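Long-range contact in high affinity transport system protein p37 (Mycoplasma hyorhinis, PDB 3E79), which forms part of a high-affinity transport system as a lipoprotein and binds thiamine diphosphate: residues A[177-182]-A[332-337]. Residues are numbered along the deposited sequence; the frame is centred on the assembly and turned at random.
Sequences EINKIF and MEALIV. With I3C (5-amino-2,4,6-triiodobenzene-1,3-dicarboxylic acid), chain B.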
ATOM      1  N   GLU A 177       3.421   1.846 -19.999  1.00 14.44           N
ATOM      2  CA  GLU A 177       4.588   1.032 -19.642  1.00 19.20           C
ATOM      3  C   GLU A 177       4.156  -0.246 -18.918  1.00 17.24           C
ATOM      4  O   GLU A 177       4.698  -1.323 -19.159  1.00 17.96           O
ATOM      5  CB  GLU A 177       5.560   1.783 -18.743  1.00 17.61           C
ATOM      6  CG  GLU A 177       6.320   2.982 -19.256  1.00 26.84           C
ATOM      7  CD  GLU A 177       7.291   3.484 -18.189  1.00 49.47           C
ATOM      8  OE1 GLU A 177       6.981   4.490 -17.510  1.00 83.00           O
ATOM      9  OE2 GLU A 177       8.371   2.886 -17.995  1.00 44.53           O
ATOM     10  N   ILE A 178       3.182  -0.119 -17.999  1.00 12.39           N
ATOM     11  CA  ILE A 178       2.672  -1.323 -17.341  1.00  9.99           C
ATOM     12  C   ILE A 178       2.111  -2.290 -18.388  1.00 20.16           C
ATOM     13  O   ILE A 178       2.314  -3.499 -18.306  1.00 17.03           O
ATOM     14  CB  ILE A 178       1.596  -0.991 -16.295  1.00 14.44           C
ATOM     15  CG1 ILE A 178       2.160  -0.360 -15.011  1.00 16.08           C
ATOM     16  CG2 ILE A 178       0.735  -2.205 -15.943  1.00 11.30           C
ATOM     17  CD1 ILE A 178       1.132   0.422 -14.218  1.00 17.97           C
ATOM     18  N   ASN A 179       1.391  -1.824 -19.407  1.00 14.63           N
ATOM     19  CA  ASN A 179       0.833  -2.767 -20.383  1.00 12.67           C
ATOM     20  C   ASN A 179       1.917  -3.505 -21.157  1.00 11.64           C
ATOM     21  O   ASN A 179       1.730  -4.656 -21.553  1.00 13.40           O
ATOM     22  CB  ASN A 179      -0.098  -2.022 -21.354  1.00 15.31           C
ATOM     23  CG  ASN A 179      -1.359  -1.563 -20.659  1.00 17.33           C
ATOM     24  OD1 ASN A 179      -1.724  -2.194 -19.665  1.00 16.62           O
ATOM     25  ND2 ASN A 179      -2.004  -0.513 -21.156  1.00 18.66           N
ATOM     26  N   LYS A 180       3.066  -2.886 -21.385  1.00 12.84           N
ATOM     27  CA  LYS A 180       4.168  -3.579 -22.050  1.00 15.77           C
ATOM     28  C   LYS A 180       4.622  -4.799 -21.258  1.00 26.83           C
ATOM     29  O   LYS A 180       4.963  -5.823 -21.843  1.00 20.52           O
ATOM     30  CB  LYS A 180       5.365  -2.648 -22.238  1.00 22.26           C
ATOM     31  CG  LYS A 180       5.213  -1.621 -23.347  1.00 46.20           C
ATOM     32  CD  LYS A 180       6.067  -0.383 -23.119  1.00 59.45           C
ATOM     33  CE  LYS A 180       5.349   0.893 -23.535  1.00 61.96           C
ATOM     34  NZ  LYS A 180       5.906   2.114 -22.886  1.00 56.04           N
ATOM     35  N   ILE A 181       4.614  -4.657 -19.937  1.00 21.28           N
ATOM     36  CA  ILE A 181       5.030  -5.708 -19.015  1.00 17.79           C
ATOM     37  C   ILE A 181       3.955  -6.743 -18.788  1.00 17.20           C
ATOM     38  O   ILE A 181       4.215  -7.946 -18.621  1.00 20.81           O
ATOM     39  CB  ILE A 181       5.419  -5.071 -17.651  1.00 26.67           C
ATOM     40  CG1 ILE A 181       6.849  -4.527 -17.629  1.00 33.04           C
ATOM     41  CG2 ILE A 181       5.186  -6.024 -16.491  1.00 26.48           C
ATOM     42  CD1 ILE A 181       7.048  -3.422 -16.616  1.00 37.97           C
ATOM     43  N   PHE A 182       2.694  -6.300 -18.750  1.00 18.08           N
ATOM     44  CA  PHE A 182       1.635  -7.216 -18.312  1.00 17.07           C
ATOM     45  C   PHE A 182       0.822  -7.788 -19.468  1.00 14.42           C
ATOM     46  O   PHE A 182       0.249  -8.867 -19.340  1.00 15.70           O
ATOM     47  CB  PHE A 182       0.705  -6.477 -17.356  1.00 17.71           C
ATOM     48  CG  PHE A 182      -0.470  -7.259 -16.802  1.00 15.25           C
ATOM     49  CD1 PHE A 182      -1.705  -7.224 -17.428  1.00 18.56           C
ATOM     50  CD2 PHE A 182      -0.346  -8.020 -15.653  1.00 14.59           C
ATOM     51  CE1 PHE A 182      -2.774  -7.928 -16.906  1.00 20.10           C
ATOM     52  CE2 PHE A 182      -1.402  -8.740 -15.136  1.00 14.57           C
ATOM     53  CZ  PHE A 182      -2.634  -8.697 -15.767  1.00 20.39           C
ATOM     54  N   MET A 332      -7.162  -7.694 -20.346  1.00 17.35           N
ATOM     55  CA  MET A 332      -7.269  -6.724 -19.239  1.00 15.53           C
ATOM     56  C   MET A 332      -6.064  -5.821 -19.331  1.00 21.23           C
ATOM     57  O   MET A 332      -4.936  -6.292 -19.557  1.00 21.68           O
ATOM     58  CB  MET A 332      -7.378  -7.586 -18.000  1.00 27.60           C
ATOM     59  CG  MET A 332      -7.078  -6.996 -16.653  1.00 30.76           C
ATOM     60  SD  MET A 332      -7.902  -7.949 -15.344  1.00 26.66           S
ATOM     61  CE  MET A 332      -7.818  -6.667 -14.066  1.00 17.94           C
ATOM     62  N   GLU A 333      -6.239  -4.503 -19.199  1.00 16.59           N
ATOM     63  CA  GLU A 333      -5.063  -3.653 -19.338  1.00 19.25           C
ATOM     64  C   GLU A 333      -5.238  -2.394 -18.489  1.00 13.66           C
ATOM     65  O   GLU A 333      -6.378  -2.133 -18.093  1.00 16.51           O
ATOM     66  CB  GLU A 333      -4.809  -3.297 -20.797  1.00 19.96           C
ATOM     67  CG  GLU A 333      -5.786  -2.329 -21.422  1.00 22.17           C
ATOM     68  CD  GLU A 333      -5.818  -2.398 -22.940  1.00 29.43           C
ATOM     69  OE1 GLU A 333      -6.408  -1.471 -23.532  1.00 22.30           O
ATOM     70  OE2 GLU A 333      -5.307  -3.332 -23.588  1.00 27.92           O
ATOM     71  N   ALA A 334      -4.115  -1.712 -18.270  1.00 10.67           N
ATOM     72  CA  ALA A 334      -4.130  -0.493 -17.472  1.00 13.29           C
ATOM     73  C   ALA A 334      -4.603   0.689 -18.304  1.00 12.47           C
ATOM     74  O   ALA A 334      -4.186   0.852 -19.457  1.00 20.55           O
ATOM     75  CB  ALA A 334      -2.753  -0.211 -16.871  1.00 14.30           C
ATOM     76  N   LEU A 335      -5.471   1.502 -17.703  1.00  9.86           N
ATOM     77  CA  LEU A 335      -5.933   2.709 -18.382  1.00 13.61           C
ATOM     78  C   LEU A 335      -5.112   3.908 -17.944  1.00 17.03           C
ATOM     79  O   LEU A 335      -4.633   4.693 -18.762  1.00 14.39           O
ATOM     80  CB  LEU A 335      -7.416   2.929 -18.106  1.00 12.82           C
ATOM     81  CG  LEU A 335      -8.021   4.233 -18.635  1.00 19.57           C
ATOM     82  CD1 LEU A 335      -8.218   4.131 -20.138  1.00 15.49           C
ATOM     83  CD2 LEU A 335      -9.335   4.535 -17.922  1.00 17.42           C
ATOM     84  N   ILE A 336      -4.963   4.050 -16.629  1.00 14.78           N
ATOM     85  CA  ILE A 336      -4.211   5.168 -16.054  1.00 12.98           C
ATOM     86  C   ILE A 336      -3.863   4.858 -14.596  1.00 15.38           C
ATOM     87  O   ILE A 336      -4.546   4.038 -13.976  1.00 14.23           O
ATOM     88  CB  ILE A 336      -5.029   6.460 -16.154  1.00 13.96           C
ATOM     89  CG1 ILE A 336      -4.300   7.744 -15.757  1.00 16.99           C
ATOM     90  CG2 ILE A 336      -6.311   6.317 -15.328  1.00 17.00           C
ATOM     91  CD1 ILE A 336      -5.048   9.007 -16.147  1.00 13.01           C
ATOM     92  N   VAL A 337      -2.827   5.462 -14.040  1.00 14.99           N
ATOM     93  CA  VAL A 337      -2.530   5.253 -12.612  1.00 16.08           C
ATOM     94  C   VAL A 337      -2.967   6.500 -11.867  1.00 14.75           C
ATOM     95  O   VAL A 337      -3.558   7.404 -12.466  1.00 17.22           O
ATOM     96  CB  VAL A 337      -1.061   4.909 -12.368  1.00 14.47           C
ATOM     97  CG1 VAL A 337      -0.686   3.639 -13.146  1.00 13.70           C
ATOM     98  CG2 VAL A 337      -0.123   6.041 -12.771  1.00 11.06           C
TER
HETATM   99  I3  I3C B 500      -6.054   7.987 -23.383  1.00 39.17           I
HETATM  100  I2  I3C B 500      -3.933   2.586 -21.941  1.00 26.70           I
HETATM  101  I1  I3C B 500      -4.395   4.120 -27.720  1.00 45.15           I
HETATM  102  O8  I3C B 500      -4.999   7.833 -26.622  1.00 42.18           O
HETATM  103  O9  I3C B 500      -6.876   6.607 -26.720  1.00 31.93           O
HETATM  104  C10 I3C B 500      -3.638   2.322 -25.117  1.00 27.16           C
HETATM  105  N13 I3C B 500      -5.122   5.529 -21.661  1.00 22.36           N
HETATM  106  C1  I3C B 500      -5.151   5.839 -25.313  1.00 30.49           C
HETATM  107  C6  I3C B 500      -5.257   6.148 -23.956  1.00 23.61           C
HETATM  108  C5  I3C B 500      -4.903   5.246 -22.957  1.00 28.30           C
HETATM  109  C4  I3C B 500      -4.331   4.036 -23.373  1.00 22.71           C
HETATM  110  C3  I3C B 500      -4.240   3.681 -24.727  1.00 26.08           C
HETATM  111  C2  I3C B 500      -4.621   4.609 -25.704  1.00 21.52           C
HETATM  112  C7  I3C B 500      -5.715   6.867 -26.324  1.00 33.98           C
HETATM  113  O11 I3C B 500      -4.401   1.380 -25.398  1.00 32.95           O
HETATM  114  O12 I3C B 500      -2.393   2.265 -25.131  1.00 26.81           O
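Asn179 reaches from helix 170-184 to strand 331-337 and grips both backbone polar atoms of Ala334, the N and the O. Its CB heads for the strand, and chi1 of -70° sets CG anti to the residue's own carbonyl carbon, where the amide carbon lies 3.9 Å from Glu333 CB. At the tip the two branches divide the work. OD1 accepts the N-H of Ala334 at 2.8 Å on a lone pair, in the carbonyl plane and with a nearly straight N-H...O angle of 163°. ND2 donates to Ala334 O at 3.1 Å, nearly within its own amide plane, and this pair of bonds fixes the rotation of the amide. Ala334 O also meets iodine I2 of the bound triiodobenzene compound at 3.0 Å, roughly in line with the C4-I2 bond, a geometry consistent with a halogen bond. The amino group N13 of the same compound donates to Leu335 O.

Apolar contacts extend the interface along the helix. Ile178 CD1 lies 3.8 Å from Val337 CG1, while its CG2 branch sits 4.1 Å from Ala334 CB. A contact of another kind brings the edge of the Phe182 ring against a backbone carbonyl, with CE1 3.8 Å from Met332 O. Glu333 OE1 forms a salt bridge with Lys232.

Helix and strand run nearly antiparallel. The backbones of Glu333 and Leu335 hydrogen-bond to Ile221 and Ile219 of strand 217-223, so Asn179 takes the outer edge of the outermost strand in a five-stranded mixed sheet, much as a neighbouring strand would: a helix packed on a sheet edge in one lobe of a periplasmic-binding-protein-like fold.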